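Side-chain contacts in endonuclease IV (Thermus thermophilus, PDB 3AAM), which repairs DNA by cleaving phosphodiester bonds at apurinic or apyrimidinic sites, leaving a 3'-hydroxyl and a 5'-terminal sugar phosphate, and also acts as a 3'-5' exonuclease: residues Y4-S9 and A257-V262; A17-E22 and T29-F34; G186-L191 and K232-D237; H219-Q224 and P253-W258. All blocks are in the same frame, centred on the assembly; numbering follows the deposited sequence.

Interaction 1 of 4, residues Y4-S9 and A257-V262; sequences YGFHLS and AWNLRV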
loop_
_atom_site.group_PDB
_atom_site.type_symbol
_atom_site.label_atom_id
_atom_site.label_comp_id
_atom_site.label_asym_id
_atom_site.label_seq_id
_atom_site.Cartn_x
_atom_site.Cartn_y
_atom_site.Cartn_z
ATOM N N TYR A 4 -10.999 -6.059 2.619
ATOM C CA TYR A 4 -10.209 -5.461 3.685
ATOM C C TYR A 4 -9.198 -6.430 4.280
ATOM O O TYR A 4 -9.406 -7.645 4.300
ATOM C CB TYR A 4 -11.150 -4.960 4.788
ATOM C CG TYR A 4 -11.938 -6.073 5.435
ATOM C CD1 TYR A 4 -11.460 -6.723 6.574
ATOM C CD2 TYR A 4 -13.126 -6.532 4.866
ATOM C CE1 TYR A 4 -12.142 -7.806 7.125
ATOM C CE2 TYR A 4 -13.817 -7.613 5.409
ATOM C CZ TYR A 4 -13.317 -8.245 6.539
ATOM O OH TYR A 4 -13.989 -9.327 7.067
ATOM N N GLY A 5 -8.103 -5.880 4.788
ATOM C CA GLY A 5 -7.085 -6.722 5.381
ATOM C C GLY A 5 -6.022 -5.943 6.121
ATOM O O GLY A 5 -6.091 -4.715 6.243
ATOM N N PHE A 6 -5.030 -6.678 6.610
ATOM C CA PHE A 6 -3.915 -6.110 7.361
ATOM C C PHE A 6 -2.614 -6.467 6.670
ATOM O O PHE A 6 -2.591 -7.187 5.670
ATOM C CB PHE A 6 -3.811 -6.720 8.763
ATOM C CG PHE A 6 -5.044 -6.594 9.601
ATOM C CD1 PHE A 6 -5.721 -5.385 9.703
ATOM C CD2 PHE A 6 -5.488 -7.681 10.352
ATOM C CE1 PHE A 6 -6.819 -5.255 10.547
ATOM C CE2 PHE A 6 -6.583 -7.563 11.200
ATOM C CZ PHE A 6 -7.250 -6.353 11.300
ATOM N N HIS A 7 -1.526 -5.962 7.238
ATOM C CA HIS A 7 -0.204 -6.298 6.757
ATOM C C HIS A 7 0.184 -7.476 7.639
ATOM O O HIS A 7 0.214 -7.359 8.871
ATOM C CB HIS A 7 0.775 -5.145 6.957
ATOM C CG HIS A 7 2.102 -5.391 6.317
ATOM N ND1 HIS A 7 2.984 -6.343 6.782
ATOM C CD2 HIS A 7 2.670 -4.857 5.210
ATOM C CE1 HIS A 7 4.039 -6.383 5.988
ATOM N NE2 HIS A 7 3.874 -5.492 5.027
ATOM N N LEU A 8 0.455 -8.613 7.005
ATOM C CA LEU A 8 0.801 -9.843 7.712
ATOM C C LEU A 8 2.285 -10.173 7.622
ATOM O O LEU A 8 2.957 -9.805 6.657
ATOM C CB LEU A 8 -0.014 -11.005 7.134
ATOM C CG LEU A 8 -1.527 -10.780 7.030
ATOM C CD1 LEU A 8 -2.170 -11.957 6.306
ATOM C CD2 LEU A 8 -2.122 -10.602 8.419
ATOM N N SER A 9 2.776 -10.893 8.627
ATOM C CA SER A 9 4.179 -11.284 8.690
ATOM C C SER A 9 4.510 -12.475 7.803
ATOM O O SER A 9 3.663 -13.333 7.552
ATOM C CB SER A 9 4.557 -11.620 10.134
ATOM O OG SER A 9 5.871 -12.142 10.199
ATOM N N ALA A 257 -8.607 -7.735 16.732
ATOM C CA ALA A 257 -10.028 -7.870 17.052
ATOM C C ALA A 257 -10.744 -6.533 16.929
ATOM O O ALA A 257 -11.847 -6.464 16.386
ATOM C CB ALA A 257 -10.204 -8.432 18.464
ATOM N N TRP A 258 -10.118 -5.481 17.446
ATOM C CA TRP A 258 -10.680 -4.132 17.386
ATOM C C TRP A 258 -10.891 -3.706 15.935
ATOM O O TRP A 258 -11.995 -3.332 15.531
ATOM C CB TRP A 258 -9.734 -3.145 18.090
ATOM C CG TRP A 258 -10.122 -1.685 17.974
ATOM C CD1 TRP A 258 -10.078 -0.907 16.848
ATOM C CD2 TRP A 258 -10.601 -0.834 19.026
ATOM N NE1 TRP A 258 -10.499 0.369 17.133
ATOM C CE2 TRP A 258 -10.829 0.442 18.461
ATOM C CE3 TRP A 258 -10.864 -1.026 20.390
ATOM C CZ2 TRP A 258 -11.307 1.521 19.212
ATOM C CZ3 TRP A 258 -11.341 0.048 21.135
ATOM C CH2 TRP A 258 -11.556 1.305 20.542
ATOM N N ASN A 259 -9.827 -3.767 15.148
ATOM C CA ASN A 259 -9.913 -3.361 13.757
ATOM C C ASN A 259 -10.883 -4.189 12.929
ATOM O O ASN A 259 -11.600 -3.643 12.097
ATOM C CB ASN A 259 -8.515 -3.376 13.142
ATOM C CG ASN A 259 -7.625 -2.293 13.721
ATOM O OD1 ASN A 259 -6.468 -2.536 14.071
ATOM N ND2 ASN A 259 -8.163 -1.081 13.822
ATOM N N LEU A 260 -10.913 -5.502 13.137
ATOM C CA LEU A 260 -11.831 -6.342 12.379
ATOM C C LEU A 260 -13.282 -6.033 12.740
ATOM O O LEU A 260 -14.160 -6.034 11.877
ATOM C CB LEU A 260 -11.526 -7.825 12.616
ATOM C CG LEU A 260 -10.220 -8.310 11.980
ATOM C CD1 LEU A 260 -9.944 -9.745 12.387
ATOM C CD2 LEU A 260 -10.316 -8.188 10.463
ATOM N N ARG A 261 -13.538 -5.758 14.014
ATOM C CA ARG A 261 -14.894 -5.435 14.435
ATOM C C ARG A 261 -15.352 -4.129 13.785
ATOM O O ARG A 261 -16.511 -4.000 13.397
ATOM C CB ARG A 261 -14.966 -5.364 15.966
ATOM C CG ARG A 261 -15.088 -6.753 16.611
ATOM C CD ARG A 261 -14.644 -6.751 18.065
ATOM N NE ARG A 261 -15.372 -5.765 18.858
ATOM C CZ ARG A 261 -16.564 -5.965 19.412
ATOM N NH1 ARG A 261 -17.186 -7.128 19.271
ATOM N NH2 ARG A 261 -17.136 -4.994 20.108
ATOM N N VAL A 262 -14.444 -3.170 13.636
ATOM C CA VAL A 262 -14.812 -1.909 12.998
ATOM C C VAL A 262 -15.014 -2.106 11.484
ATOM O O VAL A 262 -16.001 -1.639 10.923
ATOM C CB VAL A 262 -13.752 -0.822 13.271
ATOM C CG1 VAL A 262 -14.136 0.472 12.557
ATOM C CG2 VAL A 262 -13.653 -0.575 14.777
#
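Phe6, Tyr4 and the helix residues Asn259 and Leu260 meet where strand 4-6 and helix 257-262 run almost antiparallel, their axes 10.0 Å apart at 170°. Phe6 gives the largest share of the contact. Its CG lies anti to the carbonyl carbon (chi1 -57°), and the ring reaches across to the helix. There the outer end of the ring divides its contacts. Phe6 CE1 meets Asn259 CB at 3.6 Å, and Phe6 CZ meets Leu260 CG, also at 3.6 Å. Both carbons approach the ring obliquely. Leu260 also serves Tyr4: its CD2 comes to the edge of the tyrosine ring, 3.8 Å from Tyr4 CE1. The Tyr4 hydroxyl is hydrogen-bonded to Arg264, further along the same helix. An alanine in place of Phe6 would remove the ring and would probably open a gap beside Leu260 CG and Asn259 CB. In this TIM barrel the contact joins the first strand to the last helix, 253-267, where the two ends of the barrel chain meet. Leu247, on the neighbouring strand, touches both Phe6 and Asn259. The four touching residues are buried and meet through carbon atoms, so shape and exclusion of water hold this seam.

Interaction 2 of 4, residues A17-E22 and T29-F34; sequences AGAVEE and TAFQIF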
loop_
_atom_site.group_PDB
_atom_site.type_symbol
_atom_site.label_atom_id
_atom_site.label_comp_id
_atom_site.label_asym_id
_atom_site.label_seq_id
_atom_site.Cartn_x
_atom_site.Cartn_y
_atom_site.Cartn_z
ATOM N N ALA A 17 3.800 -18.406 2.835
ATOM C CA ALA A 17 2.615 -19.254 2.891
ATOM C C ALA A 17 1.889 -19.015 4.210
ATOM O O ALA A 17 0.663 -19.108 4.285
ATOM C CB ALA A 17 3.012 -20.722 2.766
ATOM N N GLY A 18 2.654 -18.706 5.252
ATOM C CA GLY A 18 2.062 -18.455 6.553
ATOM C C GLY A 18 1.102 -17.279 6.537
ATOM O O GLY A 18 0.098 -17.272 7.251
ATOM N N ALA A 19 1.411 -16.277 5.720
ATOM C CA ALA A 19 0.560 -15.099 5.621
ATOM C C ALA A 19 -0.785 -15.462 5.004
ATOM O O ALA A 19 -1.827 -14.968 5.434
ATOM C CB ALA A 19 1.249 -14.018 4.788
ATOM N N VAL A 20 -0.763 -16.314 3.983
ATOM C CA VAL A 20 -2.005 -16.731 3.345
ATOM C C VAL A 20 -2.872 -17.442 4.385
ATOM O O VAL A 20 -4.071 -17.184 4.491
ATOM C CB VAL A 20 -1.747 -17.698 2.162
ATOM C CG1 VAL A 20 -3.069 -18.084 1.509
ATOM C CG2 VAL A 20 -0.830 -17.046 1.140
ATOM N N GLU A 21 -2.258 -18.331 5.161
ATOM C CA GLU A 21 -2.996 -19.068 6.181
ATOM C C GLU A 21 -3.585 -18.156 7.246
ATOM O O GLU A 21 -4.723 -18.355 7.678
ATOM C CB GLU A 21 -2.096 -20.104 6.852
ATOM C CG GLU A 21 -1.551 -21.151 5.899
ATOM C CD GLU A 21 -0.827 -22.262 6.621
ATOM O OE1 GLU A 21 -0.132 -23.051 5.948
ATOM O OE2 GLU A 21 -0.962 -22.351 7.861
ATOM N N GLU A 22 -2.815 -17.158 7.676
ATOM C CA GLU A 22 -3.294 -16.236 8.695
ATOM C C GLU A 22 -4.448 -15.384 8.173
ATOM O O GLU A 22 -5.381 -15.067 8.914
ATOM C CB GLU A 22 -2.155 -15.342 9.199
ATOM C CG GLU A 22 -2.612 -14.308 10.224
ATOM C CD GLU A 22 -1.468 -13.551 10.866
ATOM O OE1 GLU A 22 -0.367 -13.521 10.278
ATOM O OE2 GLU A 22 -1.678 -12.973 11.956
ATOM N N THR A 29 -10.278 -10.406 3.691
ATOM C CA THR A 29 -10.642 -10.589 2.292
ATOM C C THR A 29 -9.597 -9.977 1.365
ATOM O O THR A 29 -9.811 -9.829 0.161
ATOM C CB THR A 29 -12.054 -10.036 1.980
ATOM O OG1 THR A 29 -12.181 -8.694 2.456
ATOM C CG2 THR A 29 -13.113 -10.908 2.658
ATOM N N ALA A 30 -8.448 -9.656 1.952
ATOM C CA ALA A 30 -7.304 -9.099 1.242
ATOM C C ALA A 30 -6.165 -9.033 2.246
ATOM O O ALA A 30 -6.405 -9.037 3.452
ATOM C CB ALA A 30 -7.625 -7.702 0.720
ATOM N N PHE A 31 -4.928 -8.996 1.761
ATOM C CA PHE A 31 -3.792 -8.893 2.669
ATOM C C PHE A 31 -2.556 -8.308 2.001
ATOM O O PHE A 31 -2.472 -8.216 0.775
ATOM C CB PHE A 31 -3.474 -10.252 3.326
ATOM C CG PHE A 31 -2.872 -11.270 2.398
ATOM C CD1 PHE A 31 -1.489 -11.382 2.261
ATOM C CD2 PHE A 31 -3.685 -12.131 1.673
ATOM C CE1 PHE A 31 -0.928 -12.344 1.411
ATOM C CE2 PHE A 31 -3.135 -13.090 0.825
ATOM C CZ PHE A 31 -1.756 -13.197 0.693
ATOM N N GLN A 32 -1.609 -7.896 2.832
ATOM C CA GLN A 32 -0.372 -7.288 2.369
ATOM C C GLN A 32 0.802 -7.890 3.125
ATOM O O GLN A 32 0.679 -8.235 4.292
ATOM C CB GLN A 32 -0.445 -5.777 2.613
ATOM C CG GLN A 32 0.812 -5.002 2.274
ATOM C CD GLN A 32 0.609 -3.507 2.413
ATOM O OE1 GLN A 32 0.009 -2.869 1.550
ATOM N NE2 GLN A 32 1.093 -2.945 3.516
ATOM N N ILE A 33 1.935 -8.009 2.442
ATOM C CA ILE A 33 3.154 -8.551 3.027
ATOM C C ILE A 33 4.359 -7.829 2.443
ATOM O O ILE A 33 4.229 -7.052 1.494
ATOM C CB ILE A 33 3.336 -10.043 2.683
ATOM C CG1 ILE A 33 3.315 -10.225 1.161
ATOM C CG2 ILE A 33 2.246 -10.885 3.336
ATOM C CD1 ILE A 33 3.736 -11.617 0.696
ATOM N N PHE A 34 5.526 -8.076 3.030
ATOM C CA PHE A 34 6.775 -7.524 2.519
ATOM C C PHE A 34 7.345 -8.697 1.730
ATOM O O PHE A 34 6.877 -9.826 1.888
ATOM C CB PHE A 34 7.752 -7.178 3.648
ATOM C CG PHE A 34 7.383 -5.954 4.437
ATOM C CD1 PHE A 34 7.188 -4.731 3.806
ATOM C CD2 PHE A 34 7.272 -6.019 5.823
ATOM C CE1 PHE A 34 6.888 -3.585 4.545
ATOM C CE2 PHE A 34 6.973 -4.878 6.574
ATOM C CZ PHE A 34 6.780 -3.661 5.932
#
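The Phe31 ring is met obliquely by two helix carbons, Ala19 CB and Val20 CG2, and it has Ile33 CG2 at its edge, in the ring plane. Val20 is the nearer of the two helix residues, with CG2 4.0 Å from Phe31 CZ. Ala19 CB stands a little further off, 4.4 Å from Phe31 CE1. The ring owes its place to its first torsion: CG sits between the backbone N and the carbonyl carbon (chi1 71°). From there CZ reaches the Val20 methyl.

The closest touch of the contact is between two methyl groups. Ala19 CB and Ile33 CG2 are 3.6 Å apart. Ala19 therefore faces both Phe31 and Ile33, two residues on from each other along the strand and both directed at the helix. Gln32, between them, points the other way, and its NE2 is hydrogen-bonded to Glu248.

Helix 17-22 and strand 31-34 run nearly antiparallel, with axes 9.4 Å apart at 159°. The helix belongs to the outer layer of the TIM barrel, and the strand that follows it in the chain is part of the inner sheet. This is the packing of a helix on the strand it leads into. Val20 also touches Phe54 and Leu57 of the next helix, 48-60, which continues the apolar layer around the barrel.

All four touching residues are buried, and they meet only through carbon. With only a methyl at Ala19, the helix probably sits against Ile33 without a longer side chain between. As no polar atom takes part, the strength of the contact probably depends on how well the methyls and the ring fit.

Interaction 3 of 4, residues G186-L191 and K232-D237; sequences GVLDAL and KRVFLD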
loop_
_atom_site.group_PDB
_atom_site.type_symbol
_atom_site.label_atom_id
_atom_site.label_comp_id
_atom_site.label_asym_id
_atom_site.label_seq_id
_atom_site.Cartn_x
_atom_site.Cartn_y
_atom_site.Cartn_z
ATOM N N GLY A 186 -15.067 14.979 -0.524
ATOM C CA GLY A 186 -14.360 15.992 -1.284
ATOM C C GLY A 186 -12.944 15.567 -1.613
ATOM O O GLY A 186 -12.415 15.893 -2.677
ATOM N N VAL A 187 -12.317 14.845 -0.691
ATOM C CA VAL A 187 -10.958 14.370 -0.910
ATOM C C VAL A 187 -10.962 13.353 -2.046
ATOM O O VAL A 187 -10.071 13.351 -2.892
ATOM C CB VAL A 187 -10.376 13.715 0.362
ATOM C CG1 VAL A 187 -9.010 13.113 0.060
ATOM C CG2 VAL A 187 -10.244 14.757 1.465
ATOM N N LEU A 188 -11.967 12.484 -2.069
ATOM C CA LEU A 188 -12.039 11.497 -3.133
ATOM C C LEU A 188 -12.383 12.178 -4.452
ATOM O O LEU A 188 -11.952 11.726 -5.508
ATOM C CB LEU A 188 -13.068 10.412 -2.806
ATOM C CG LEU A 188 -12.688 9.505 -1.632
ATOM C CD1 LEU A 188 -13.794 8.488 -1.422
ATOM C CD2 LEU A 188 -11.363 8.805 -1.907
ATOM N N ASP A 189 -13.149 13.267 -4.394
ATOM C CA ASP A 189 -13.498 13.986 -5.618
ATOM C C ASP A 189 -12.230 14.585 -6.206
ATOM O O ASP A 189 -12.038 14.591 -7.420
ATOM C CB ASP A 189 -14.489 15.125 -5.347
ATOM C CG ASP A 189 -15.801 14.642 -4.761
ATOM O OD1 ASP A 189 -16.216 13.502 -5.052
ATOM O OD2 ASP A 189 -16.430 15.422 -4.014
ATOM N N ALA A 190 -11.370 15.097 -5.329
ATOM C CA ALA A 190 -10.115 15.706 -5.748
ATOM C C ALA A 190 -9.197 14.657 -6.354
ATOM O O ALA A 190 -8.535 14.899 -7.364
ATOM C CB ALA A 190 -9.433 16.377 -4.554
ATOM N N LEU A 191 -9.166 13.480 -5.742
ATOM C CA LEU A 191 -8.322 12.410 -6.245
ATOM C C LEU A 191 -8.800 11.936 -7.613
ATOM O O LEU A 191 -7.990 11.642 -8.493
ATOM C CB LEU A 191 -8.304 11.240 -5.256
ATOM C CG LEU A 191 -7.374 10.076 -5.606
ATOM C CD1 LEU A 191 -5.935 10.574 -5.703
ATOM C CD2 LEU A 191 -7.490 8.991 -4.536
ATOM N N LYS A 232 -14.776 5.740 7.487
ATOM C CA LYS A 232 -15.938 4.929 7.162
ATOM C C LYS A 232 -16.483 5.414 5.818
ATOM O O LYS A 232 -16.843 4.614 4.956
ATOM C CB LYS A 232 -17.018 5.076 8.238
ATOM C CG LYS A 232 -18.321 4.349 7.910
ATOM C CD LYS A 232 -19.409 4.625 8.951
ATOM C CE LYS A 232 -19.828 6.090 8.944
ATOM N NZ LYS A 232 -20.950 6.374 9.892
ATOM N N ARG A 233 -16.524 6.732 5.647
ATOM C CA ARG A 233 -17.027 7.332 4.419
ATOM C C ARG A 233 -16.155 7.002 3.210
ATOM O O ARG A 233 -16.655 6.898 2.090
ATOM C CB ARG A 233 -17.154 8.844 4.601
ATOM C CG ARG A 233 -18.259 9.250 5.570
ATOM C CD ARG A 233 -19.590 9.469 4.853
ATOM N NE ARG A 233 -20.101 8.265 4.200
ATOM C CZ ARG A 233 -20.622 7.224 4.843
ATOM N NH1 ARG A 233 -21.061 6.174 4.163
ATOM N NH2 ARG A 233 -20.709 7.236 6.168
ATOM N N VAL A 234 -14.854 6.838 3.433
ATOM C CA VAL A 234 -13.945 6.482 2.345
ATOM C C VAL A 234 -14.140 5.001 2.012
ATOM O O VAL A 234 -14.294 4.621 0.847
ATOM C CB VAL A 234 -12.464 6.730 2.743
ATOM C CG1 VAL A 234 -11.525 6.165 1.683
ATOM C CG2 VAL A 234 -12.216 8.219 2.899
ATOM N N PHE A 235 -14.147 4.171 3.048
ATOM C CA PHE A 235 -14.314 2.734 2.898
ATOM C C PHE A 235 -15.614 2.381 2.180
ATOM O O PHE A 235 -15.644 1.474 1.351
ATOM C CB PHE A 235 -14.297 2.079 4.287
ATOM C CG PHE A 235 -14.344 0.569 4.265
ATOM C CD1 PHE A 235 -13.308 -0.171 3.700
ATOM C CD2 PHE A 235 -15.407 -0.109 4.848
ATOM C CE1 PHE A 235 -13.330 -1.571 3.722
ATOM C CE2 PHE A 235 -15.440 -1.505 4.874
ATOM C CZ PHE A 235 -14.401 -2.236 4.313
ATOM N N LEU A 236 -16.677 3.122 2.483
ATOM C CA LEU A 236 -17.985 2.859 1.900
ATOM C C LEU A 236 -18.367 3.735 0.717
ATOM O O LEU A 236 -19.513 3.700 0.267
ATOM C CB LEU A 236 -19.057 2.984 2.982
ATOM C CG LEU A 236 -18.913 2.020 4.161
ATOM C CD1 LEU A 236 -20.096 2.206 5.105
ATOM C CD2 LEU A 236 -18.852 0.584 3.656
ATOM N N ASP A 237 -17.433 4.531 0.210
ATOM C CA ASP A 237 -17.770 5.371 -0.930
ATOM C C ASP A 237 -18.105 4.432 -2.082
ATOM O O ASP A 237 -17.332 3.536 -2.401
ATOM C CB ASP A 237 -16.598 6.274 -1.308
ATOM C CG ASP A 237 -16.955 7.256 -2.403
ATOM O OD1 ASP A 237 -17.041 6.834 -3.575
ATOM O OD2 ASP A 237 -17.159 8.444 -2.087
#
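Leu188 makes the apolar contact with Val234. The approach is loose: the nearest side-chain atoms, Leu188 CD2 and Val234 CG1, are 4.5 Å apart. The other methyl of the leucine, CD1, lies 4.3 Å from Val234 CA and so rests against the backbone of helix 232-235. Leu188 CG is anti to the carbonyl carbon (chi1 -68°), which sends both methyl groups across to the second helix.

A second kind of contact sets a methyl against a carboxylate. Leu188 and Asp237 approach from opposite directions. Leu188 CD1 is 3.4 Å from Asp237 OD2, and it is 3.6 Å from Asp237 CB. These are van der Waals touches.

The contact joins helix 184-194 to the short helix 230-235 in the outer layer of the TIM barrel. It lies away from the metal site. Leu236 is the first residue to leave helical geometry, and Asp237 follows in the turn, where its side chain is directed back to helix 186-191. Asp237 N is bonded to Val234 O at 3.2 Å within that turn.

The two aspartates share a partner outside both segments. Arg239 makes salt bridges with Asp237 OD1 and with Asp189 OD1. Asp189 OD1 and Asp237 OD2 are 5.9 Å apart, and the shared arginine probably offsets the repulsion between the two acids. Leu188 also touches Arg239.

Interaction 4 of 4, residues H219-Q224 and P253-W258; sequences HAHLLQ and PEEDAW. With MN (manganese (II) ion), chain B.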
loop_
_atom_site.group_PDB
_atom_site.type_symbol
_atom_site.label_atom_id
_atom_site.label_comp_id
_atom_site.label_asym_id
_atom_site.label_seq_id
_atom_site.Cartn_x
_atom_site.Cartn_y
_atom_site.Cartn_z
ATOM N N HIS A 219 0.482 6.426 11.743
ATOM C CA HIS A 219 -0.760 5.669 11.594
ATOM C C HIS A 219 -1.428 5.358 12.929
ATOM O O HIS A 219 -0.760 5.213 13.951
ATOM C CB HIS A 219 -0.515 4.334 10.886
ATOM C CG HIS A 219 0.226 4.444 9.590
ATOM N ND1 HIS A 219 0.617 3.334 8.872
ATOM C CD2 HIS A 219 0.670 5.516 8.894
ATOM C CE1 HIS A 219 1.272 3.717 7.791
ATOM N NE2 HIS A 219 1.319 5.038 7.782
ATOM N N ALA A 220 -2.752 5.252 12.893
ATOM C CA ALA A 220 -3.544 4.915 14.065
ATOM C C ALA A 220 -4.607 3.905 13.643
ATOM O O ALA A 220 -5.045 3.904 12.489
ATOM C CB ALA A 220 -4.211 6.161 14.635
ATOM N N HIS A 221 -5.003 3.044 14.577
ATOM C CA HIS A 221 -6.028 2.035 14.320
ATOM C C HIS A 221 -7.341 2.724 13.954
ATOM O O HIS A 221 -7.512 3.923 14.188
ATOM C CB HIS A 221 -6.266 1.178 15.568
ATOM C CG HIS A 221 -5.067 0.406 16.022
ATOM N ND1 HIS A 221 -4.420 -0.508 15.219
ATOM C CD2 HIS A 221 -4.410 0.397 17.206
ATOM C CE1 HIS A 221 -3.417 -1.048 15.888
ATOM N NE2 HIS A 221 -3.388 -0.515 17.097
ATOM N N LEU A 222 -8.270 1.963 13.387
ATOM C CA LEU A 222 -9.563 2.521 13.019
ATOM C C LEU A 222 -10.247 3.090 14.261
ATOM O O LEU A 222 -10.222 2.481 15.331
ATOM C CB LEU A 222 -10.435 1.442 12.374
ATOM C CG LEU A 222 -9.815 0.802 11.128
ATOM C CD1 LEU A 222 -10.734 -0.292 10.612
ATOM C CD2 LEU A 222 -9.575 1.857 10.057
ATOM N N LEU A 223 -10.837 4.271 14.101
ATOM C CA LEU A 223 -11.530 4.988 15.174
ATOM C C LEU A 223 -10.622 5.485 16.297
ATOM O O LEU A 223 -11.105 6.070 17.264
ATOM C CB LEU A 223 -12.649 4.126 15.775
ATOM C CG LEU A 223 -13.810 3.748 14.847
ATOM C CD1 LEU A 223 -14.921 3.084 15.662
ATOM C CD2 LEU A 223 -14.345 4.988 14.151
ATOM N N GLN A 224 -9.313 5.278 16.171
ATOM C CA GLN A 224 -8.387 5.713 17.212
ATOM C C GLN A 224 -7.540 6.930 16.842
ATOM O O GLN A 224 -6.670 7.347 17.610
ATOM C CB GLN A 224 -7.473 4.556 17.620
ATOM C CG GLN A 224 -8.201 3.429 18.334
ATOM C CD GLN A 224 -7.259 2.360 18.844
ATOM O OE1 GLN A 224 -6.070 2.613 19.043
ATOM N NE2 GLN A 224 -7.788 1.164 19.081
ATOM N N PRO A 253 -3.599 -9.984 18.854
ATOM C CA PRO A 253 -4.992 -10.403 19.024
ATOM C C PRO A 253 -5.950 -9.268 19.409
ATOM O O PRO A 253 -7.025 -9.142 18.824
ATOM C CB PRO A 253 -4.890 -11.492 20.094
ATOM C CG PRO A 253 -3.565 -12.124 19.775
ATOM C CD PRO A 253 -2.682 -10.911 19.541
ATOM N N GLU A 254 -5.560 -8.440 20.376
ATOM C CA GLU A 254 -6.402 -7.329 20.816
ATOM C C GLU A 254 -6.567 -6.287 19.712
ATOM O O GLU A 254 -7.687 -5.852 19.422
ATOM C CB GLU A 254 -5.802 -6.672 22.064
ATOM C CG GLU A 254 -6.562 -5.446 22.588
ATOM C CD GLU A 254 -6.288 -4.184 21.787
ATOM O OE1 GLU A 254 -5.100 -3.854 21.581
ATOM O OE2 GLU A 254 -7.260 -3.517 21.369
ATOM N N GLU A 255 -5.453 -5.887 19.104
ATOM C CA GLU A 255 -5.485 -4.892 18.033
ATOM C C GLU A 255 -6.273 -5.377 16.822
ATOM O O GLU A 255 -7.087 -4.638 16.256
ATOM C CB GLU A 255 -4.060 -4.528 17.600
ATOM C CG GLU A 255 -3.237 -3.853 18.689
ATOM C CD GLU A 255 -2.419 -4.829 19.516
ATOM O OE1 GLU A 255 -2.820 -6.005 19.643
ATOM O OE2 GLU A 255 -1.372 -4.409 20.052
ATOM N N ASP A 256 -6.027 -6.617 16.420
ATOM C CA ASP A 256 -6.717 -7.187 15.275
ATOM C C ASP A 256 -8.223 -7.291 15.536
ATOM O O ASP A 256 -9.023 -6.964 14.667
ATOM C CB ASP A 256 -6.169 -8.578 14.948
ATOM C CG ASP A 256 -4.722 -8.555 14.472
ATOM O OD1 ASP A 256 -4.125 -7.462 14.334
ATOM O OD2 ASP A 256 -4.181 -9.651 14.231
ATOM N N ALA A 257 -8.607 -7.735 16.732
ATOM C CA ALA A 257 -10.028 -7.870 17.052
ATOM C C ALA A 257 -10.744 -6.533 16.929
ATOM O O ALA A 257 -11.847 -6.464 16.386
ATOM C CB ALA A 257 -10.204 -8.432 18.464
ATOM N N TRP A 258 -10.118 -5.481 17.446
ATOM C CA TRP A 258 -10.680 -4.132 17.386
ATOM C C TRP A 258 -10.891 -3.706 15.935
ATOM O O TRP A 258 -11.995 -3.332 15.531
ATOM C CB TRP A 258 -9.734 -3.145 18.090
ATOM C CG TRP A 258 -10.122 -1.685 17.974
ATOM C CD1 TRP A 258 -10.078 -0.907 16.848
ATOM C CD2 TRP A 258 -10.601 -0.834 19.026
ATOM N NE1 TRP A 258 -10.499 0.369 17.133
ATOM C CE2 TRP A 258 -10.829 0.442 18.461
ATOM C CE3 TRP A 258 -10.864 -1.026 20.390
ATOM C CZ2 TRP A 258 -11.307 1.521 19.212
ATOM C CZ3 TRP A 258 -11.341 0.048 21.135
ATOM C CH2 TRP A 258 -11.556 1.305 20.542
HETATM MN MN MN B . 2.892 6.189 6.580
HETATM O O HOH W 1 -6.089 -1.004 20.251
HETATM O O HOH W 2 4.535 5.307 8.262
#
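Gln224 and Trp258 come from opposite directions, and the amide stands almost upright on the indole, the two planes 85° apart. Gln224 NE2 is the atom that meets the ring. It sits over the centre of one face, 3.2 Å above the plane. The glutamine chain is extended beyond CG, and Gln224 CG also touches the benzo part, 3.7 Å from Trp258 CZ2.

At its edge the same indole makes a hydrogen bond. Trp258 NE1 donates to Leu222 O at 2.8 Å, with an N-H...O angle of 166°. The oxygen lies near the ring plane. Trp258 CG is anti to the backbone N (chi1 174°), which carries the indole out to the type II beta turn from His221 to Gln224.

His221 crosses Glu255 obliquely, with ring and carboxylate planes steeply inclined. Only the aliphatic part of Glu255 touches it: His221 NE2 is 3.7 Å from Glu255 CG. His221 ND1 is hydrogen-bonded to Thr249. Replacing the imidazole with the methyl of an alanine is likely to leave the Thr249 hydroxyl without this partner and to uncover the Glu255 chain.

Water 1 joins the two sides as well. It accepts from Gln224 NE2 at 3.0 Å and donates to Glu254 OE2.

His219, in the short strand 219-220 that leads into this turn, binds manganese through NE2 at 2.3 Å, with Asp217 and His172 as further ligands. The turn just beyond this ligand is thus tied to the start of the last barrel helix by polar links at the surface, one direct and one through water.

Interactions 1 and 4 are the closest pair, their centres about 7 Å apart. They share Ala257 and Trp258 and use successive parts of helix 253-267: its start meets the loop after the manganese ligand His219, and its next turns meet the first strand. The centres of interactions 1 and 2 are about 11 Å apart. Segments 4-9 and 29-34 lie side by side, with a probable hydrogen bond from Leu8 N to Gln32 O at 2.7 Å. Interaction 3 stands apart, about 20 Å from interaction 1, centre to centre. Tyr4 CB nevertheless touches Phe235 CE1 at 4.2 Å. Only interaction 4 contains a metal ligand.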